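Dot/Icm T4SS effector (Legionella pneumophila, PDB 6VVE) is an effector kinase of the Dot/Icm type IV secretion system that binds ADP and manganese and is activated by host inositol hexakisphosphate. Local coordinates at residues E126-N134 with Y142-A150; Y29-A37 with Y48-K56. All coordinates share one frame; numbering follows the deposited sequence.

Contact 1: residues E126-N134 with Y142-A150; sequences EHFVLGLWN and YFYMPKINA. With ADP (adenosine-5'-diphosphate), chain C; IHP (inositol hexakisphosphate), chain B.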
loop_
_atom_site.group_PDB
_atom_site.type_symbol
_atom_site.label_atom_id
_atom_site.label_comp_id
_atom_site.label_asym_id
_atom_site.label_seq_id
_atom_site.Cartn_x
_atom_site.Cartn_y
_atom_site.Cartn_z
ATOM N N GLU A 126 -1.884 8.540 3.465
ATOM C CA GLU A 126 -0.556 9.135 3.555
ATOM C C GLU A 126 0.559 8.095 3.614
ATOM O O GLU A 126 1.709 8.427 3.316
ATOM C CB GLU A 126 -0.477 10.043 4.793
ATOM C CG GLU A 126 -0.740 9.318 6.115
ATOM C CD GLU A 126 -2.126 9.589 6.679
ATOM O OE1 GLU A 126 -3.098 9.662 5.892
ATOM O OE2 GLU A 126 -2.236 9.739 7.915
ATOM N N HIS A 127 0.253 6.859 3.994
ATOM C CA HIS A 127 1.263 5.820 4.176
ATOM C C HIS A 127 1.562 5.040 2.904
ATOM O O HIS A 127 2.456 4.188 2.910
ATOM C CB HIS A 127 0.819 4.842 5.267
ATOM C CG HIS A 127 0.806 5.435 6.646
ATOM N ND1 HIS A 127 1.957 5.638 7.381
ATOM C CD2 HIS A 127 -0.217 5.854 7.429
ATOM C CE1 HIS A 127 1.644 6.165 8.551
ATOM N NE2 HIS A 127 0.331 6.310 8.605
ATOM N N PHE A 128 0.847 5.301 1.820
ATOM C CA PHE A 128 1.005 4.565 0.575
ATOM C C PHE A 128 1.132 5.551 -0.578
ATOM O O PHE A 128 0.431 6.566 -0.622
ATOM C CB PHE A 128 -0.182 3.623 0.341
ATOM C CG PHE A 128 -0.457 2.701 1.494
ATOM C CD1 PHE A 128 -1.238 3.126 2.564
ATOM C CD2 PHE A 128 0.071 1.423 1.524
ATOM C CE1 PHE A 128 -1.485 2.282 3.636
ATOM C CE2 PHE A 128 -0.173 0.580 2.593
ATOM C CZ PHE A 128 -0.955 1.013 3.653
ATOM N N VAL A 129 2.027 5.257 -1.513
ATOM C CA VAL A 129 2.325 6.162 -2.632
ATOM C C VAL A 129 1.687 5.512 -3.860
ATOM O O VAL A 129 2.303 4.746 -4.592
ATOM C CB VAL A 129 3.810 6.404 -2.808
ATOM C CG1 VAL A 129 4.058 7.261 -4.043
ATOM C CG2 VAL A 129 4.397 7.055 -1.577
ATOM N N LEU A 130 0.439 5.895 -4.143
ATOM C CA LEU A 130 -0.237 5.447 -5.352
ATOM C C LEU A 130 -0.098 6.505 -6.449
ATOM O O LEU A 130 0.381 7.625 -6.219
ATOM C CB LEU A 130 -1.709 5.147 -5.071
ATOM C CG LEU A 130 -1.967 3.899 -4.223
ATOM C CD1 LEU A 130 -3.448 3.765 -3.870
ATOM C CD2 LEU A 130 -1.490 2.655 -4.957
ATOM N N GLY A 131 -0.530 6.139 -7.649
ATOM C CA GLY A 131 -0.372 7.010 -8.797
ATOM C C GLY A 131 -1.165 6.471 -9.960
ATOM O O GLY A 131 -2.003 5.587 -9.795
ATOM N N LEU A 132 -0.889 7.012 -11.147
ATOM C CA LEU A 132 -1.636 6.638 -12.341
ATOM C C LEU A 132 -0.696 6.492 -13.529
ATOM O O LEU A 132 0.325 7.183 -13.629
ATOM C CB LEU A 132 -2.719 7.672 -12.674
ATOM C CG LEU A 132 -3.745 7.942 -11.577
ATOM C CD1 LEU A 132 -4.618 9.139 -11.955
ATOM C CD2 LEU A 132 -4.593 6.711 -11.321
ATOM N N TRP A 133 -1.060 5.583 -14.432
ATOM C CA TRP A 133 -0.309 5.350 -15.653
ATOM C C TRP A 133 -0.807 6.315 -16.725
ATOM O O TRP A 133 -1.996 6.312 -17.068
ATOM C CB TRP A 133 -0.474 3.905 -16.120
ATOM C CG TRP A 133 0.239 2.907 -15.274
ATOM C CD1 TRP A 133 -0.297 2.139 -14.281
ATOM C CD2 TRP A 133 1.629 2.564 -15.345
ATOM N NE1 TRP A 133 0.677 1.337 -13.731
ATOM C CE2 TRP A 133 1.866 1.575 -14.369
ATOM C CE3 TRP A 133 2.692 2.994 -16.139
ATOM C CZ2 TRP A 133 3.123 1.016 -14.164
ATOM C CZ3 TRP A 133 3.941 2.428 -15.938
ATOM C CH2 TRP A 133 4.144 1.451 -14.957
ATOM N N ASN A 134 0.100 7.135 -17.244
ATOM C CA ASN A 134 -0.219 8.033 -18.344
ATOM C C ASN A 134 -0.137 7.257 -19.651
ATOM O O ASN A 134 0.893 6.637 -19.955
ATOM C CB ASN A 134 0.740 9.219 -18.356
ATOM C CG ASN A 134 0.280 10.324 -19.291
ATOM O OD1 ASN A 134 0.256 10.153 -20.514
ATOM N ND2 ASN A 134 -0.084 11.466 -18.718
ATOM N N TYR A 142 4.009 5.778 -18.731
ATOM C CA TYR A 142 4.780 6.051 -17.527
ATOM C C TYR A 142 3.826 6.308 -16.376
ATOM O O TYR A 142 2.661 6.659 -16.580
ATOM C CB TYR A 142 5.721 7.246 -17.722
ATOM C CG TYR A 142 5.075 8.432 -18.387
ATOM C CD1 TYR A 142 4.326 9.345 -17.653
ATOM C CD2 TYR A 142 5.221 8.651 -19.749
ATOM C CE1 TYR A 142 3.736 10.437 -18.261
ATOM C CE2 TYR A 142 4.636 9.746 -20.364
ATOM C CZ TYR A 142 3.895 10.632 -19.618
ATOM O OH TYR A 142 3.315 11.725 -20.226
ATOM N N PHE A 143 4.347 6.141 -15.160
ATOM C CA PHE A 143 3.555 6.149 -13.933
ATOM C C PHE A 143 3.888 7.406 -13.143
ATOM O O PHE A 143 5.000 7.535 -12.621
ATOM C CB PHE A 143 3.835 4.885 -13.117
ATOM C CG PHE A 143 2.906 4.679 -11.955
ATOM C CD1 PHE A 143 1.618 4.201 -12.157
ATOM C CD2 PHE A 143 3.322 4.942 -10.661
ATOM C CE1 PHE A 143 0.761 4.007 -11.088
ATOM C CE2 PHE A 143 2.471 4.749 -9.592
ATOM C CZ PHE A 143 1.190 4.284 -9.802
ATOM N N TYR A 144 2.922 8.323 -13.048
ATOM C CA TYR A 144 3.084 9.517 -12.231
ATOM C C TYR A 144 2.728 9.203 -10.781
ATOM O O TYR A 144 1.800 8.434 -10.508
ATOM C CB TYR A 144 2.195 10.655 -12.727
ATOM C CG TYR A 144 2.751 11.495 -13.858
ATOM C CD1 TYR A 144 4.120 11.667 -14.031
ATOM C CD2 TYR A 144 1.896 12.137 -14.743
ATOM C CE1 TYR A 144 4.624 12.444 -15.059
ATOM C CE2 TYR A 144 2.390 12.921 -15.779
ATOM C CZ TYR A 144 3.753 13.068 -15.931
ATOM O OH TYR A 144 4.242 13.844 -16.956
HETATM N N MSE A 145 3.453 9.819 -9.853
HETATM C CA MSE A 145 3.165 9.672 -8.425
HETATM C C MSE A 145 3.871 10.746 -7.610
HETATM O O MSE A 145 4.844 11.317 -8.060
HETATM C CB MSE A 145 3.591 8.287 -7.930
HETATM C CG MSE A 145 5.084 8.038 -8.058
HETATM SE SE MSE A 145 5.601 6.233 -7.532
HETATM C CE MSE A 145 7.070 6.000 -8.812
ATOM N N PRO A 146 3.363 11.020 -6.408
ATOM C CA PRO A 146 4.034 11.995 -5.539
ATOM C C PRO A 146 5.470 11.576 -5.267
ATOM O O PRO A 146 5.752 10.409 -4.967
ATOM C CB PRO A 146 3.193 11.984 -4.256
ATOM C CG PRO A 146 1.832 11.458 -4.688
ATOM C CD PRO A 146 2.116 10.491 -5.815
ATOM N N LYS A 147 6.383 12.538 -5.384
ATOM C CA LYS A 147 7.776 12.300 -5.028
ATOM C C LYS A 147 7.949 12.484 -3.526
ATOM O O LYS A 147 7.587 13.532 -2.974
ATOM C CB LYS A 147 8.704 13.246 -5.788
ATOM C CG LYS A 147 10.096 13.351 -5.177
ATOM C CD LYS A 147 11.077 14.043 -6.107
ATOM C CE LYS A 147 12.470 14.137 -5.474
ATOM N NZ LYS A 147 12.502 15.050 -4.291
ATOM N N ILE A 148 8.512 11.473 -2.870
ATOM C CA ILE A 148 8.786 11.529 -1.440
ATOM C C ILE A 148 10.291 11.641 -1.232
ATOM O O ILE A 148 11.093 11.369 -2.133
ATOM C CB ILE A 148 8.215 10.306 -0.696
ATOM C CG1 ILE A 148 8.838 9.014 -1.230
ATOM C CG2 ILE A 148 6.696 10.268 -0.848
ATOM C CD1 ILE A 148 8.261 7.756 -0.609
ATOM N N ASN A 149 10.674 12.058 -0.024
ATOM C CA ASN A 149 12.066 12.340 0.320
ATOM C C ASN A 149 12.466 11.477 1.510
ATOM O O ASN A 149 11.973 11.682 2.626
ATOM C CB ASN A 149 12.255 13.822 0.636
ATOM C CG ASN A 149 11.960 14.712 -0.556
ATOM O OD1 ASN A 149 12.758 14.800 -1.494
ATOM N ND2 ASN A 149 10.816 15.390 -0.525
ATOM N N ALA A 150 13.366 10.526 1.274
ATOM C CA ALA A 150 13.783 9.607 2.322
ATOM C C ALA A 150 14.729 10.290 3.302
ATOM O O ALA A 150 15.517 11.163 2.933
ATOM C CB ALA A 150 14.469 8.380 1.719
HETATM P PB ADP C . 11.644 -1.667 -6.791
HETATM O O1B ADP C . 11.481 -2.350 -5.447
HETATM O O2B ADP C . 13.044 -1.178 -7.052
HETATM O O3B ADP C . 11.010 -2.408 -7.956
HETATM P PA ADP C . 10.791 0.886 -7.704
HETATM O O1A ADP C . 9.406 1.476 -7.702
HETATM O O2A ADP C . 11.387 0.390 -8.994
HETATM O O3A ADP C . 10.755 -0.325 -6.642
HETATM O "O5'" ADP C . 11.764 1.993 -7.080
HETATM C "C5'" ADP C . 13.172 1.937 -7.248
HETATM C "C4'" ADP C . 13.809 3.096 -6.526
HETATM O "O4'" ADP C . 13.354 4.362 -7.044
HETATM C "C3'" ADP C . 13.510 3.110 -5.008
HETATM O "O3'" ADP C . 14.432 2.377 -4.248
HETATM C "C2'" ADP C . 13.545 4.617 -4.674
HETATM O "O2'" ADP C . 14.844 4.995 -4.257
HETATM C "C1'" ADP C . 13.174 5.319 -5.992
HETATM N N9 ADP C . 11.763 5.744 -5.892
HETATM C C8 ADP C . 10.699 4.999 -6.266
HETATM N N7 ADP C . 9.541 5.669 -6.032
HETATM C C5 ADP C . 9.870 6.859 -5.502
HETATM C C6 ADP C . 9.130 8.043 -5.028
HETATM N N6 ADP C . 7.786 8.070 -5.093
HETATM N N1 ADP C . 9.841 9.091 -4.540
HETATM C C2 ADP C . 11.193 9.067 -4.477
HETATM N N3 ADP C . 11.921 8.016 -4.895
HETATM C C4 ADP C . 11.332 6.907 -5.410
HETATM C C1 IHP B . 2.792 18.277 -16.762
HETATM C C2 IHP B . 3.077 19.111 -18.023
HETATM C C3 IHP B . 2.656 18.367 -19.292
HETATM C C4 IHP B . 1.175 17.972 -19.226
HETATM C C5 IHP B . 0.934 17.040 -18.022
HETATM C C6 IHP B . 1.375 17.687 -16.711
HETATM O O11 IHP B . 2.940 19.107 -15.625
HETATM P P1 IHP B . 4.236 18.887 -14.654
HETATM O O21 IHP B . 3.793 18.928 -13.212
HETATM O O31 IHP B . 4.895 17.564 -14.965
HETATM O O41 IHP B . 5.239 20.010 -14.904
HETATM O O12 IHP B . 4.460 19.366 -18.061
HETATM P P2 IHP B . 4.975 20.924 -18.250
HETATM O O22 IHP B . 3.804 21.866 -18.145
HETATM O O32 IHP B . 5.971 21.241 -17.170
HETATM O O42 IHP B . 5.616 21.062 -19.605
HETATM O O13 IHP B . 3.420 17.199 -19.381
HETATM P P3 IHP B . 4.095 16.755 -20.810
HETATM O O23 IHP B . 4.012 17.905 -21.800
HETATM O O33 IHP B . 5.553 16.390 -20.562
HETATM O O43 IHP B . 3.376 15.549 -21.374
HETATM O O14 IHP B . 0.809 17.317 -20.401
HETATM P P4 IHP B . -0.559 17.836 -21.160
HETATM O O24 IHP B . -0.402 19.273 -21.582
HETATM O O34 IHP B . -1.724 17.745 -20.188
HETATM O O44 IHP B . -0.826 16.978 -22.373
HETATM O O15 IHP B . -0.426 16.745 -17.936
HETATM P P5 IHP B . -0.926 15.216 -18.246
HETATM O O25 IHP B . -2.300 15.260 -18.884
HETATM O O35 IHP B . 0.031 14.529 -19.183
HETATM O O45 IHP B . -0.988 14.451 -16.942
HETATM O O16 IHP B . 1.359 16.705 -15.694
HETATM P P6 IHP B . 0.232 16.803 -14.496
HETATM O O26 IHP B . 0.907 16.676 -13.147
HETATM O O36 IHP B . -0.490 18.126 -14.576
HETATM O O46 IHP B . -0.762 15.675 -14.686
#
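Phe-143 turns its CG anti to the backbone N (chi1 -170°), and Trp-133 turns its own beside its backbone N, which brings the two rings together on one face of an antiparallel beta hairpin. The hairpin, 132-134 with 142-146, forms one side of a five-stranded sheet, probably that of the kinase N-lobe, with 132-134 as edge strand. It leads into the hinge-like segment 146-148 at the adenine. The Phe-143 edge meets the Trp-133 face, with Phe-143 CD1 3.4 Å from Trp-133 NE1 and the planes at 57°. Phe-143 CB sits over the indole six-membered ring. The indole N-H is bonded elsewhere, to the backbone O of Asp-207. Leu-132 and Tyr-144 exchange two backbone bonds, and Asn-134 N gives a shorter one, 2.7 Å, to Tyr-142 O. On the other face, the Asn-134 amide lies alongside the Tyr-142 ring, 19° from its plane. Asn-134 ND2 makes a weak bond to inositol hexakisphosphate O35. Near the adenine, Val-129 CG1 lies 4.0 Å from SE of Met-145, here selenomethionine, while Val-129 CG2 meets Ile-148 CG2 tip to tip. Pro-146 O accepts from ADP N6 at 3.1 Å, and Ile-148 N donates to ADP N1 at 3.2 Å.

Contact 2: residues Y29-A37 with Y48-K56; sequences YRYNNEVYA and YVLMWKSHK. With IHP (inositol hexakisphosphate), chain B.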
loop_
_atom_site.group_PDB
_atom_site.type_symbol
_atom_site.label_atom_id
_atom_site.label_comp_id
_atom_site.label_asym_id
_atom_site.label_seq_id
_atom_site.Cartn_x
_atom_site.Cartn_y
_atom_site.Cartn_z
ATOM N N TYR A 29 -9.091 15.369 -12.961
ATOM C CA TYR A 29 -9.096 16.812 -13.134
ATOM C C TYR A 29 -7.845 17.416 -12.515
ATOM O O TYR A 29 -7.407 16.994 -11.437
ATOM C CB TYR A 29 -10.327 17.464 -12.484
ATOM C CG TYR A 29 -11.654 17.007 -13.034
ATOM C CD1 TYR A 29 -12.133 17.508 -14.239
ATOM C CD2 TYR A 29 -12.438 16.090 -12.346
ATOM C CE1 TYR A 29 -13.360 17.104 -14.744
ATOM C CE2 TYR A 29 -13.659 15.682 -12.840
ATOM C CZ TYR A 29 -14.115 16.191 -14.041
ATOM O OH TYR A 29 -15.328 15.773 -14.535
ATOM N N ARG A 30 -7.286 18.416 -13.197
ATOM C CA ARG A 30 -6.253 19.277 -12.636
ATOM C C ARG A 30 -6.920 20.561 -12.162
ATOM O O ARG A 30 -7.518 21.288 -12.965
ATOM C CB ARG A 30 -5.160 19.577 -13.660
ATOM C CG ARG A 30 -3.933 20.260 -13.051
ATOM C CD ARG A 30 -2.834 20.532 -14.092
ATOM N NE ARG A 30 -3.378 20.904 -15.392
ATOM C CZ ARG A 30 -3.202 20.209 -16.514
ATOM N NH1 ARG A 30 -2.472 19.108 -16.524
ATOM N NH2 ARG A 30 -3.751 20.637 -17.640
ATOM N N TYR A 31 -6.826 20.838 -10.863
ATOM C CA TYR A 31 -7.452 22.014 -10.271
ATOM C C TYR A 31 -6.477 22.665 -9.304
ATOM O O TYR A 31 -6.108 22.065 -8.292
ATOM C CB TYR A 31 -8.758 21.639 -9.555
ATOM C CG TYR A 31 -9.308 22.733 -8.663
ATOM C CD1 TYR A 31 -9.903 23.867 -9.205
ATOM C CD2 TYR A 31 -9.238 22.630 -7.280
ATOM C CE1 TYR A 31 -10.407 24.868 -8.394
ATOM C CE2 TYR A 31 -9.741 23.623 -6.462
ATOM C CZ TYR A 31 -10.325 24.740 -7.024
ATOM O OH TYR A 31 -10.825 25.730 -6.213
ATOM N N ASN A 32 -6.073 23.892 -9.612
ATOM C CA ASN A 32 -5.149 24.659 -8.780
ATOM C C ASN A 32 -3.909 23.837 -8.432
ATOM O O ASN A 32 -3.604 23.573 -7.269
ATOM C CB ASN A 32 -5.847 25.162 -7.511
ATOM C CG ASN A 32 -6.826 26.288 -7.794
ATOM O OD1 ASN A 32 -6.725 26.975 -8.814
ATOM N ND2 ASN A 32 -7.778 26.488 -6.886
ATOM N N ASN A 33 -3.194 23.433 -9.481
ATOM C CA ASN A 33 -1.915 22.739 -9.345
ATOM C C ASN A 33 -2.042 21.453 -8.536
ATOM O O ASN A 33 -1.123 21.076 -7.807
ATOM C CB ASN A 33 -0.856 23.647 -8.710
ATOM C CG ASN A 33 -0.638 24.927 -9.495
ATOM O OD1 ASN A 33 -0.044 24.910 -10.572
ATOM N ND2 ASN A 33 -1.118 26.040 -8.957
ATOM N N GLU A 34 -3.180 20.775 -8.656
ATOM C CA GLU A 34 -3.410 19.503 -7.985
ATOM C C GLU A 34 -4.239 18.619 -8.903
ATOM O O GLU A 34 -5.258 19.061 -9.437
ATOM C CB GLU A 34 -4.134 19.694 -6.646
ATOM C CG GLU A 34 -3.411 20.603 -5.657
ATOM C CD GLU A 34 -2.097 20.011 -5.178
ATOM O OE1 GLU A 34 -1.859 18.803 -5.421
ATOM O OE2 GLU A 34 -1.303 20.761 -4.562
ATOM N N VAL A 35 -3.804 17.377 -9.084
ATOM C CA VAL A 35 -4.503 16.410 -9.925
ATOM C C VAL A 35 -5.346 15.515 -9.025
ATOM O O VAL A 35 -4.813 14.840 -8.133
ATOM C CB VAL A 35 -3.516 15.583 -10.762
ATOM C CG1 VAL A 35 -4.230 14.431 -11.452
ATOM C CG2 VAL A 35 -2.821 16.468 -11.787
ATOM N N TYR A 36 -6.655 15.523 -9.254
ATOM C CA TYR A 36 -7.616 14.777 -8.463
ATOM C C TYR A 36 -8.265 13.679 -9.298
ATOM O O TYR A 36 -8.358 13.768 -10.531
ATOM C CB TYR A 36 -8.726 15.684 -7.920
ATOM C CG TYR A 36 -8.272 16.826 -7.047
ATOM C CD1 TYR A 36 -7.883 18.039 -7.603
ATOM C CD2 TYR A 36 -8.258 16.705 -5.663
ATOM C CE1 TYR A 36 -7.475 19.081 -6.809
ATOM C CE2 TYR A 36 -7.850 17.751 -4.860
ATOM C CZ TYR A 36 -7.459 18.931 -5.433
ATOM O OH TYR A 36 -7.053 19.981 -4.639
ATOM N N ALA A 37 -8.735 12.642 -8.604
ATOM C CA ALA A 37 -9.632 11.643 -9.175
ATOM C C ALA A 37 -10.999 11.806 -8.526
ATOM O O ALA A 37 -11.104 11.808 -7.294
ATOM C CB ALA A 37 -9.092 10.231 -8.959
ATOM N N TYR A 48 -13.846 12.929 -4.069
ATOM C CA TYR A 48 -12.582 13.093 -4.772
ATOM C C TYR A 48 -11.428 12.618 -3.897
ATOM O O TYR A 48 -11.552 12.486 -2.676
ATOM C CB TYR A 48 -12.354 14.562 -5.170
ATOM C CG TYR A 48 -12.255 15.487 -3.979
ATOM C CD1 TYR A 48 -13.395 16.061 -3.423
ATOM C CD2 TYR A 48 -11.025 15.778 -3.400
ATOM C CE1 TYR A 48 -13.310 16.900 -2.331
ATOM C CE2 TYR A 48 -10.931 16.619 -2.308
ATOM C CZ TYR A 48 -12.075 17.177 -1.776
ATOM O OH TYR A 48 -11.985 18.013 -0.686
ATOM N N VAL A 49 -10.299 12.355 -4.546
ATOM C CA VAL A 49 -9.045 12.060 -3.868
ATOM C C VAL A 49 -7.923 12.807 -4.579
ATOM O O VAL A 49 -7.963 13.017 -5.794
ATOM C CB VAL A 49 -8.732 10.550 -3.831
ATOM C CG1 VAL A 49 -9.765 9.819 -2.978
ATOM C CG2 VAL A 49 -8.668 9.984 -5.249
ATOM N N LEU A 50 -6.915 13.207 -3.812
ATOM C CA LEU A 50 -5.746 13.886 -4.356
ATOM C C LEU A 50 -4.753 12.841 -4.850
ATOM O O LEU A 50 -4.458 11.866 -4.139
ATOM C CB LEU A 50 -5.113 14.781 -3.295
ATOM C CG LEU A 50 -3.734 15.368 -3.576
ATOM C CD1 LEU A 50 -3.680 16.123 -4.899
ATOM C CD2 LEU A 50 -3.328 16.294 -2.420
HETATM N N MSE A 51 -4.245 13.042 -6.065
HETATM C CA MSE A 51 -3.271 12.110 -6.641
HETATM C C MSE A 51 -1.835 12.646 -6.553
HETATM O O MSE A 51 -0.952 11.947 -6.066
HETATM C CB MSE A 51 -3.628 11.801 -8.097
HETATM C CG MSE A 51 -5.022 11.202 -8.306
HETATM SE SE MSE A 51 -5.372 9.529 -7.338
HETATM C CE MSE A 51 -3.849 8.477 -7.902
ATOM N N TRP A 52 -1.603 13.876 -7.010
ATOM C CA TRP A 52 -0.279 14.485 -6.922
ATOM C C TRP A 52 -0.391 15.975 -7.223
ATOM O O TRP A 52 -1.437 16.467 -7.661
ATOM C CB TRP A 52 0.719 13.815 -7.878
ATOM C CG TRP A 52 0.341 13.895 -9.331
ATOM C CD1 TRP A 52 0.477 14.974 -10.161
ATOM C CD2 TRP A 52 -0.225 12.845 -10.128
ATOM N NE1 TRP A 52 0.022 14.658 -11.421
ATOM C CE2 TRP A 52 -0.416 13.359 -11.425
ATOM C CE3 TRP A 52 -0.601 11.520 -9.864
ATOM C CZ2 TRP A 52 -0.962 12.598 -12.456
ATOM C CZ3 TRP A 52 -1.136 10.763 -10.888
ATOM C CH2 TRP A 52 -1.310 11.306 -12.170
ATOM N N LYS A 53 0.713 16.690 -6.984
ATOM C CA LYS A 53 0.804 18.117 -7.262
ATOM C C LYS A 53 1.384 18.328 -8.654
ATOM O O LYS A 53 2.300 17.617 -9.070
ATOM C CB LYS A 53 1.670 18.818 -6.214
ATOM C CG LYS A 53 1.736 20.338 -6.367
ATOM C CD LYS A 53 2.347 20.997 -5.130
ATOM C CE LYS A 53 2.396 22.520 -5.257
ATOM N NZ LYS A 53 1.091 23.163 -4.935
ATOM N N SER A 54 0.843 19.308 -9.369
ATOM C CA SER A 54 1.190 19.565 -10.758
ATOM C C SER A 54 1.885 20.911 -10.907
ATOM O O SER A 54 1.555 21.873 -10.208
ATOM C CB SER A 54 -0.066 19.537 -11.641
ATOM O OG SER A 54 0.161 20.142 -12.907
ATOM N N HIS A 55 2.845 20.972 -11.834
ATOM C CA HIS A 55 3.525 22.208 -12.191
ATOM C C HIS A 55 3.222 22.633 -13.626
ATOM O O HIS A 55 3.989 23.396 -14.218
ATOM C CB HIS A 55 5.034 22.059 -11.995
ATOM C CG HIS A 55 5.451 21.965 -10.562
ATOM N ND1 HIS A 55 6.322 22.860 -9.982
ATOM C CD2 HIS A 55 5.116 21.084 -9.590
ATOM C CE1 HIS A 55 6.508 22.535 -8.714
ATOM N NE2 HIS A 55 5.786 21.460 -8.451
ATOM N N LYS A 56 2.124 22.145 -14.196
ATOM C CA LYS A 56 1.731 22.488 -15.559
ATOM C C LYS A 56 1.765 23.993 -15.796
ATOM O O LYS A 56 1.369 24.773 -14.937
ATOM C CB LYS A 56 0.335 21.927 -15.848
ATOM C CG LYS A 56 -0.434 22.622 -16.968
ATOM C CD LYS A 56 0.313 22.585 -18.288
ATOM C CE LYS A 56 -0.611 22.926 -19.450
ATOM N NZ LYS A 56 -0.569 21.875 -20.510
HETATM C C1 IHP B . 2.792 18.277 -16.762
HETATM C C2 IHP B . 3.077 19.111 -18.023
HETATM C C3 IHP B . 2.656 18.367 -19.292
HETATM C C4 IHP B . 1.175 17.972 -19.226
HETATM C C5 IHP B . 0.934 17.040 -18.022
HETATM C C6 IHP B . 1.375 17.687 -16.711
HETATM O O11 IHP B . 2.940 19.107 -15.625
HETATM P P1 IHP B . 4.236 18.887 -14.654
HETATM O O21 IHP B . 3.793 18.928 -13.212
HETATM O O31 IHP B . 4.895 17.564 -14.965
HETATM O O41 IHP B . 5.239 20.010 -14.904
HETATM O O12 IHP B . 4.460 19.366 -18.061
HETATM P P2 IHP B . 4.975 20.924 -18.250
HETATM O O22 IHP B . 3.804 21.866 -18.145
HETATM O O32 IHP B . 5.971 21.241 -17.170
HETATM O O42 IHP B . 5.616 21.062 -19.605
HETATM O O13 IHP B . 3.420 17.199 -19.381
HETATM P P3 IHP B . 4.095 16.755 -20.810
HETATM O O23 IHP B . 4.012 17.905 -21.800
HETATM O O33 IHP B . 5.553 16.390 -20.562
HETATM O O43 IHP B . 3.376 15.549 -21.374
HETATM O O14 IHP B . 0.809 17.317 -20.401
HETATM P P4 IHP B . -0.559 17.836 -21.160
HETATM O O24 IHP B . -0.402 19.273 -21.582
HETATM O O34 IHP B . -1.724 17.745 -20.188
HETATM O O44 IHP B . -0.826 16.978 -22.373
HETATM O O15 IHP B . -0.426 16.745 -17.936
HETATM P P5 IHP B . -0.926 15.216 -18.246
HETATM O O25 IHP B . -2.300 15.260 -18.884
HETATM O O35 IHP B . 0.031 14.529 -19.183
HETATM O O45 IHP B . -0.988 14.451 -16.942
HETATM O O16 IHP B . 1.359 16.705 -15.694
HETATM P P6 IHP B . 0.232 16.803 -14.496
HETATM O O26 IHP B . 0.907 16.676 -13.147
HETATM O O36 IHP B . -0.490 18.126 -14.576
HETATM O O46 IHP B . -0.762 15.675 -14.686
#
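Strands 34-37 and 48-53 pair antiparallel as a beta hairpin, with a classic bulge where Met-51, here selenomethionine, and Trp-52 both face Val-35. Val-35 N donates to Trp-52 O almost straight (176°), and Val-35 O accepts from Met-51 N at 2.8 Å. Trp-52 carries its CG between the backbone N and the carbonyl carbon (chi1 60°), which lays the indole alongside Val-35. Val-35 CB sits over its five-membered ring in a CH-pi contact. Trp-52 NE1 donates to inositol hexakisphosphate O26 at 2.8 Å. Ser-54 OG and Arg-30 NH1 both donate to O36 of the same phosphate of inositol hexakisphosphate, at 2.7 Å and 2.9 Å. Ser-54 OG also accepts from Lys-56 N, an ST turn that fixes its rotation. Lys-56 CG covers one face of the Arg-30 guanidinium, and Lys-56 NZ lies 2.8 Å from O24 of inositol hexakisphosphate. These cationic groups gather round the phosphates, which probably offset their like charges. On the face of Glu-34 and Tyr-36, Glu-34 OE2 forms a weak, long salt bridge with Lys-53 NZ, 3.4 Å. Ala-37 CB packs on Val-49 CG2 on the opposite face. Helix 102-121 lies against Val-49 and Met-51, helix 5-8 touches Tyr-36 and Tyr-48, and strand 26-30 adjoins 34-41 on the side away from 44-53.

Both contacts are antiparallel hairpins, but they belong to separate sheets. Contact 1 is almost wholly buried, and its centre lies about 11 Å from the centre of the chain. Contact 2 is partly buried, its centre about 20 Å from the chain centre, and has exposed residues. Contact 1 is mainly aromatic and apolar between its strands. It serves the adenine at one end and lines the inositol hexakisphosphate pocket at the other. Contact 2 gives more polar and charged groups to the phosphates. The two meet directly: Tyr-144 CB packs on Trp-52 CH2 at 3.6 Å, and Leu-132 CG on Met-51 CE at 3.7 Å. Inositol hexakisphosphate thus bridges the two sheets, consistent with its activating role.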